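Local structure of arginyl-tRNA synthetase, putative (Plasmodium falciparum, 5JLD) at residues Asn128-Ser140 with Arg335-Val347. The protein probably charges tRNA(Arg) with L-arginine at the expense of ATP, as a class I aminoacyl-tRNA synthetase. Numbering follows the deposited sequence.
Sequences NENYGNVLVDFSS and RLTQLNCNCVIYV
L135 and D137 of strand 133-137 each lend both backbone N and O to strand 343-347, and the pair illustrates how a parallel β-sheet is zipped and then locked by side chains. The short strand axes run 12° apart and approach to 4.8 Å. L135 N bonds to C343 O and L135 O accepts from I345 N; D137 repeats the pattern with I345 O and V347 N. At N133 the carbonyl O takes two donors, N342 N at 2.8 Å and C343 N at 3.2 Å.

N342 answers from its side chain: OD1 receives N133 N at 2.8 Å on an in-plane lone pair, while its amide stacks on that of N130, the planes 15° apart. N133 ND2 reaches N340 O at 3.0 Å from above the carbonyl plane, and its OD1 turns to N171.

On the L135/D137 face, R335, near the end of helix 326-337, reaches D137 with its chain extended from CG to NE. L135 CD2 sits over one guanidinium face, 3.6 Å above the plane, and CD1 meets R335 CG. R335 NH1 donates to D137 OD2 at 2.8 Å on its anti lone pair, while R335 NH2 meets the same oxygen from above the carboxylate plane.

In the central parallel sheet of the class I catalytic domain, this buried salt bridge ties helix 326-337 to the neighbouring strand 133-137; two N-H groups on one oxygen, with the carboxylate and guanidinium planes 73° apart, help fix the rotation of the D137 carboxylate.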
loop_
_atom_site.group_PDB
_atom_site.type_symbol
_atom_site.label_atom_id
_atom_site.label_comp_id
_atom_site.label_asym_id
_atom_site.label_seq_id
_atom_site.Cartn_x
_atom_site.Cartn_y
_atom_site.Cartn_z
ATOM N N ASN A 128 19.093 7.945 -8.274
ATOM C CA ASN A 128 18.939 7.460 -9.629
ATOM C C ASN A 128 17.482 7.093 -9.863
ATOM O O ASN A 128 17.025 7.092 -10.996
ATOM C CB ASN A 128 19.846 6.256 -9.898
ATOM C CG ASN A 128 19.350 4.985 -9.226
ATOM O OD1 ASN A 128 19.700 4.692 -8.083
ATOM N ND2 ASN A 128 18.530 4.218 -9.941
ATOM N N GLU A 129 16.756 6.781 -8.788
ATOM C CA GLU A 129 15.373 6.312 -8.910
ATOM C C GLU A 129 14.392 7.455 -9.155
ATOM O O GLU A 129 14.400 8.463 -8.446
ATOM C CB GLU A 129 14.951 5.535 -7.665
ATOM C CG GLU A 129 15.769 4.289 -7.379
ATOM C CD GLU A 129 15.321 3.583 -6.108
ATOM O OE1 GLU A 129 14.584 2.584 -6.216
ATOM O OE2 GLU A 129 15.700 4.023 -5.002
ATOM N N ASN A 130 13.544 7.285 -10.164
ATOM C CA ASN A 130 12.576 8.306 -10.546
ATOM C C ASN A 130 11.156 7.885 -10.152
ATOM O O ASN A 130 10.724 6.783 -10.468
ATOM C CB ASN A 130 12.677 8.568 -12.055
ATOM C CG ASN A 130 11.896 9.799 -12.510
ATOM O OD1 ASN A 130 10.932 10.226 -11.874
ATOM N ND2 ASN A 130 12.314 10.370 -13.634
ATOM N N TYR A 131 10.431 8.757 -9.459
ATOM C CA TYR A 131 9.027 8.481 -9.156
ATOM C C TYR A 131 8.150 9.612 -9.674
ATOM O O TYR A 131 7.134 9.932 -9.071
ATOM C CB TYR A 131 8.800 8.292 -7.650
ATOM C CG TYR A 131 9.323 6.968 -7.116
ATOM C CD1 TYR A 131 8.585 5.802 -7.263
ATOM C CD2 TYR A 131 10.557 6.889 -6.457
ATOM C CE1 TYR A 131 9.049 4.592 -6.780
ATOM C CE2 TYR A 131 11.039 5.668 -5.969
ATOM C CZ TYR A 131 10.270 4.530 -6.122
ATOM O OH TYR A 131 10.719 3.305 -5.665
ATOM N N GLY A 132 8.557 10.212 -10.792
ATOM C CA GLY A 132 7.821 11.309 -11.393
ATOM C C GLY A 132 6.358 10.964 -11.574
ATOM O O GLY A 132 5.479 11.666 -11.079
ATOM N N ASN A 133 6.092 9.871 -12.274
ATOM C CA ASN A 133 4.714 9.456 -12.488
ATOM C C ASN A 133 4.531 8.024 -12.042
ATOM O O ASN A 133 5.193 7.124 -12.552
ATOM C CB ASN A 133 4.301 9.585 -13.959
ATOM C CG ASN A 133 4.444 10.990 -14.502
ATOM O OD1 ASN A 133 3.821 11.935 -14.009
ATOM N ND2 ASN A 133 5.224 11.124 -15.573
ATOM N N VAL A 134 3.610 7.810 -11.116
ATOM C CA VAL A 134 3.325 6.463 -10.644
ATOM C C VAL A 134 1.906 6.065 -11.014
ATOM O O VAL A 134 0.969 6.856 -10.849
ATOM C CB VAL A 134 3.499 6.359 -9.092
ATOM C CG1 VAL A 134 3.000 5.009 -8.584
ATOM C CG2 VAL A 134 4.969 6.598 -8.681
ATOM N N LEU A 135 1.741 4.844 -11.502
ATOM C CA LEU A 135 0.413 4.329 -11.790
ATOM C C LEU A 135 0.159 3.072 -10.976
ATOM O O LEU A 135 0.979 2.168 -10.977
ATOM C CB LEU A 135 0.251 4.034 -13.291
ATOM C CG LEU A 135 -1.137 3.577 -13.749
ATOM C CD1 LEU A 135 -1.426 4.057 -15.189
ATOM C CD2 LEU A 135 -1.297 2.059 -13.649
ATOM N N VAL A 136 -1.006 3.011 -10.332
ATOM C CA VAL A 136 -1.415 1.834 -9.577
ATOM C C VAL A 136 -2.666 1.224 -10.221
ATOM O O VAL A 136 -3.716 1.866 -10.347
ATOM C CB VAL A 136 -1.675 2.173 -8.082
ATOM C CG1 VAL A 136 -2.044 0.906 -7.284
ATOM C CG2 VAL A 136 -0.448 2.873 -7.457
ATOM N N ASP A 137 -2.527 -0.027 -10.639
ATOM C CA ASP A 137 -3.579 -0.790 -11.308
ATOM C C ASP A 137 -4.215 -1.721 -10.290
ATOM O O ASP A 137 -3.573 -2.667 -9.849
ATOM C CB ASP A 137 -2.972 -1.569 -12.482
ATOM C CG ASP A 137 -3.999 -2.324 -13.309
ATOM O OD1 ASP A 137 -4.987 -2.867 -12.767
ATOM O OD2 ASP A 137 -3.802 -2.379 -14.543
ATOM N N PHE A 138 -5.459 -1.448 -9.904
ATOM C CA PHE A 138 -6.093 -2.232 -8.861
ATOM C C PHE A 138 -7.610 -2.304 -8.978
ATOM O O PHE A 138 -8.219 -1.629 -9.822
ATOM C CB PHE A 138 -5.683 -1.705 -7.456
ATOM C CG PHE A 138 -6.150 -0.297 -7.133
ATOM C CD1 PHE A 138 -5.717 0.802 -7.877
ATOM C CD2 PHE A 138 -6.970 -0.064 -6.026
ATOM C CE1 PHE A 138 -6.126 2.109 -7.546
ATOM C CE2 PHE A 138 -7.383 1.233 -5.682
ATOM C CZ PHE A 138 -6.962 2.322 -6.446
ATOM N N SER A 139 -8.174 -3.165 -8.125
ATOM C CA SER A 139 -9.590 -3.527 -8.045
ATOM C C SER A 139 -9.994 -4.476 -9.175
ATOM O O SER A 139 -10.219 -5.657 -8.941
ATOM C CB SER A 139 -10.487 -2.288 -8.042
ATOM O OG SER A 139 -11.773 -2.628 -7.593
ATOM N N SER A 140 -10.104 -3.959 -10.390
ATOM C CA SER A 140 -10.362 -4.796 -11.578
ATOM C C SER A 140 -11.681 -5.610 -11.595
ATOM O O SER A 140 -11.672 -6.814 -11.868
ATOM C CB SER A 140 -9.190 -5.764 -11.769
ATOM O OG SER A 140 -7.961 -5.072 -11.731
ATOM N N ARG A 335 0.838 3.067 -20.840
ATOM C CA ARG A 335 1.275 3.698 -19.593
ATOM C C ARG A 335 2.699 4.225 -19.722
ATOM O O ARG A 335 3.016 5.311 -19.232
ATOM C CB ARG A 335 1.146 2.702 -18.430
ATOM C CG ARG A 335 -0.319 2.333 -18.194
ATOM C CD ARG A 335 -0.526 1.064 -17.388
ATOM N NE ARG A 335 -1.950 0.915 -17.100
ATOM C CZ ARG A 335 -2.509 -0.072 -16.405
ATOM N NH1 ARG A 335 -1.778 -1.052 -15.869
ATOM N NH2 ARG A 335 -3.820 -0.061 -16.226
ATOM N N LEU A 336 3.543 3.487 -20.433
ATOM C CA LEU A 336 4.952 3.876 -20.541
ATOM C C LEU A 336 5.187 5.007 -21.554
ATOM O O LEU A 336 5.958 5.942 -21.280
ATOM C CB LEU A 336 5.798 2.658 -20.912
ATOM C CG LEU A 336 5.991 1.655 -19.773
ATOM C CD1 LEU A 336 6.674 0.421 -20.304
ATOM C CD2 LEU A 336 6.810 2.270 -18.647
ATOM N N THR A 337 4.527 4.921 -22.713
ATOM C CA THR A 337 4.786 5.881 -23.789
ATOM C C THR A 337 3.860 7.103 -23.735
ATOM O O THR A 337 4.266 8.200 -24.107
ATOM C CB THR A 337 4.659 5.218 -25.194
ATOM O OG1 THR A 337 3.301 4.833 -25.431
ATOM C CG2 THR A 337 5.563 3.984 -25.301
ATOM N N GLN A 338 2.624 6.929 -23.276
ATOM C CA GLN A 338 1.664 8.032 -23.337
ATOM C C GLN A 338 1.478 8.717 -21.987
ATOM O O GLN A 338 1.250 9.922 -21.938
ATOM C CB GLN A 338 0.304 7.544 -23.889
ATOM C CG GLN A 338 0.430 6.686 -25.157
ATOM C CD GLN A 338 1.176 7.382 -26.309
ATOM O OE1 GLN A 338 0.875 8.527 -26.678
ATOM N NE2 GLN A 338 2.151 6.676 -26.886
ATOM N N LEU A 339 1.582 7.964 -20.895
ATOM C CA LEU A 339 1.481 8.552 -19.560
ATOM C C LEU A 339 2.866 8.803 -18.963
ATOM O O LEU A 339 2.983 9.407 -17.904
ATOM C CB LEU A 339 0.672 7.649 -18.631
ATOM C CG LEU A 339 -0.804 7.468 -18.987
ATOM C CD1 LEU A 339 -1.495 6.671 -17.884
ATOM C CD2 LEU A 339 -1.489 8.830 -19.199
ATOM N N ASN A 340 3.906 8.327 -19.641
ATOM C CA ASN A 340 5.281 8.516 -19.181
ATOM C C ASN A 340 5.513 8.016 -17.757
ATOM O O ASN A 340 6.216 8.648 -16.967
ATOM C CB ASN A 340 5.677 9.998 -19.309
ATOM C CG ASN A 340 5.712 10.460 -20.776
ATOM O OD1 ASN A 340 6.591 10.048 -21.527
ATOM N ND2 ASN A 340 4.746 11.299 -21.185
ATOM N N CYS A 341 4.929 6.866 -17.442
ATOM C CA CYS A 341 5.039 6.290 -16.104
ATOM C C CYS A 341 6.470 5.888 -15.762
ATOM O O CYS A 341 7.183 5.291 -16.576
ATOM C CB CYS A 341 4.115 5.081 -15.966
ATOM S SG CYS A 341 2.364 5.518 -15.768
ATOM N N ASN A 342 6.880 6.218 -14.544
ATOM C CA ASN A 342 8.194 5.827 -14.033
ATOM C C ASN A 342 8.081 4.614 -13.121
ATOM O O ASN A 342 9.043 3.875 -12.909
ATOM C CB ASN A 342 8.830 6.999 -13.318
ATOM C CG ASN A 342 8.930 8.216 -14.214
ATOM O OD1 ASN A 342 8.249 9.222 -13.999
ATOM N ND2 ASN A 342 9.762 8.115 -15.245
ATOM N N CYS A 343 6.873 4.381 -12.625
ATOM C CA CYS A 343 6.616 3.210 -11.824
ATOM C C CYS A 343 5.190 2.716 -12.087
ATOM O O CYS A 343 4.240 3.490 -12.071
ATOM C CB CYS A 343 6.841 3.527 -10.336
ATOM S SG CYS A 343 6.456 2.192 -9.193
ATOM N N VAL A 344 5.057 1.426 -12.364
ATOM C CA VAL A 344 3.739 0.833 -12.574
ATOM C C VAL A 344 3.546 -0.371 -11.687
ATOM O O VAL A 344 4.296 -1.360 -11.746
ATOM C CB VAL A 344 3.497 0.394 -14.035
ATOM C CG1 VAL A 344 2.055 -0.075 -14.201
ATOM C CG2 VAL A 344 3.800 1.529 -14.997
ATOM N N ILE A 345 2.495 -0.294 -10.894
ATOM C CA ILE A 345 2.256 -1.278 -9.882
ATOM C C ILE A 345 0.959 -1.996 -10.181
ATOM O O ILE A 345 -0.067 -1.366 -10.299
ATOM C CB ILE A 345 2.206 -0.605 -8.485
ATOM C CG1 ILE A 345 3.582 -0.034 -8.124
ATOM C CG2 ILE A 345 1.699 -1.573 -7.451
ATOM C CD1 ILE A 345 3.531 1.024 -6.982
ATOM N N TYR A 346 1.027 -3.311 -10.325
ATOM C CA TYR A 346 -0.136 -4.148 -10.546
ATOM C C TYR A 346 -0.532 -4.885 -9.267
ATOM O O TYR A 346 0.182 -5.771 -8.821
ATOM C CB TYR A 346 0.153 -5.158 -11.650
ATOM C CG TYR A 346 0.305 -4.532 -13.014
ATOM C CD1 TYR A 346 1.523 -3.995 -13.413
ATOM C CD2 TYR A 346 -0.771 -4.484 -13.911
ATOM C CE1 TYR A 346 1.674 -3.421 -14.665
ATOM C CE2 TYR A 346 -0.631 -3.901 -15.183
ATOM C CZ TYR A 346 0.601 -3.375 -15.539
ATOM O OH TYR A 346 0.788 -2.805 -16.760
ATOM N N VAL A 347 -1.672 -4.525 -8.692
ATOM C CA VAL A 347 -2.172 -5.194 -7.495
ATOM C C VAL A 347 -3.110 -6.332 -7.903
ATOM O O VAL A 347 -4.202 -6.056 -8.379
ATOM C CB VAL A 347 -2.931 -4.193 -6.571
ATOM C CG1 VAL A 347 -3.578 -4.918 -5.406
ATOM C CG2 VAL A 347 -2.012 -3.090 -6.106
#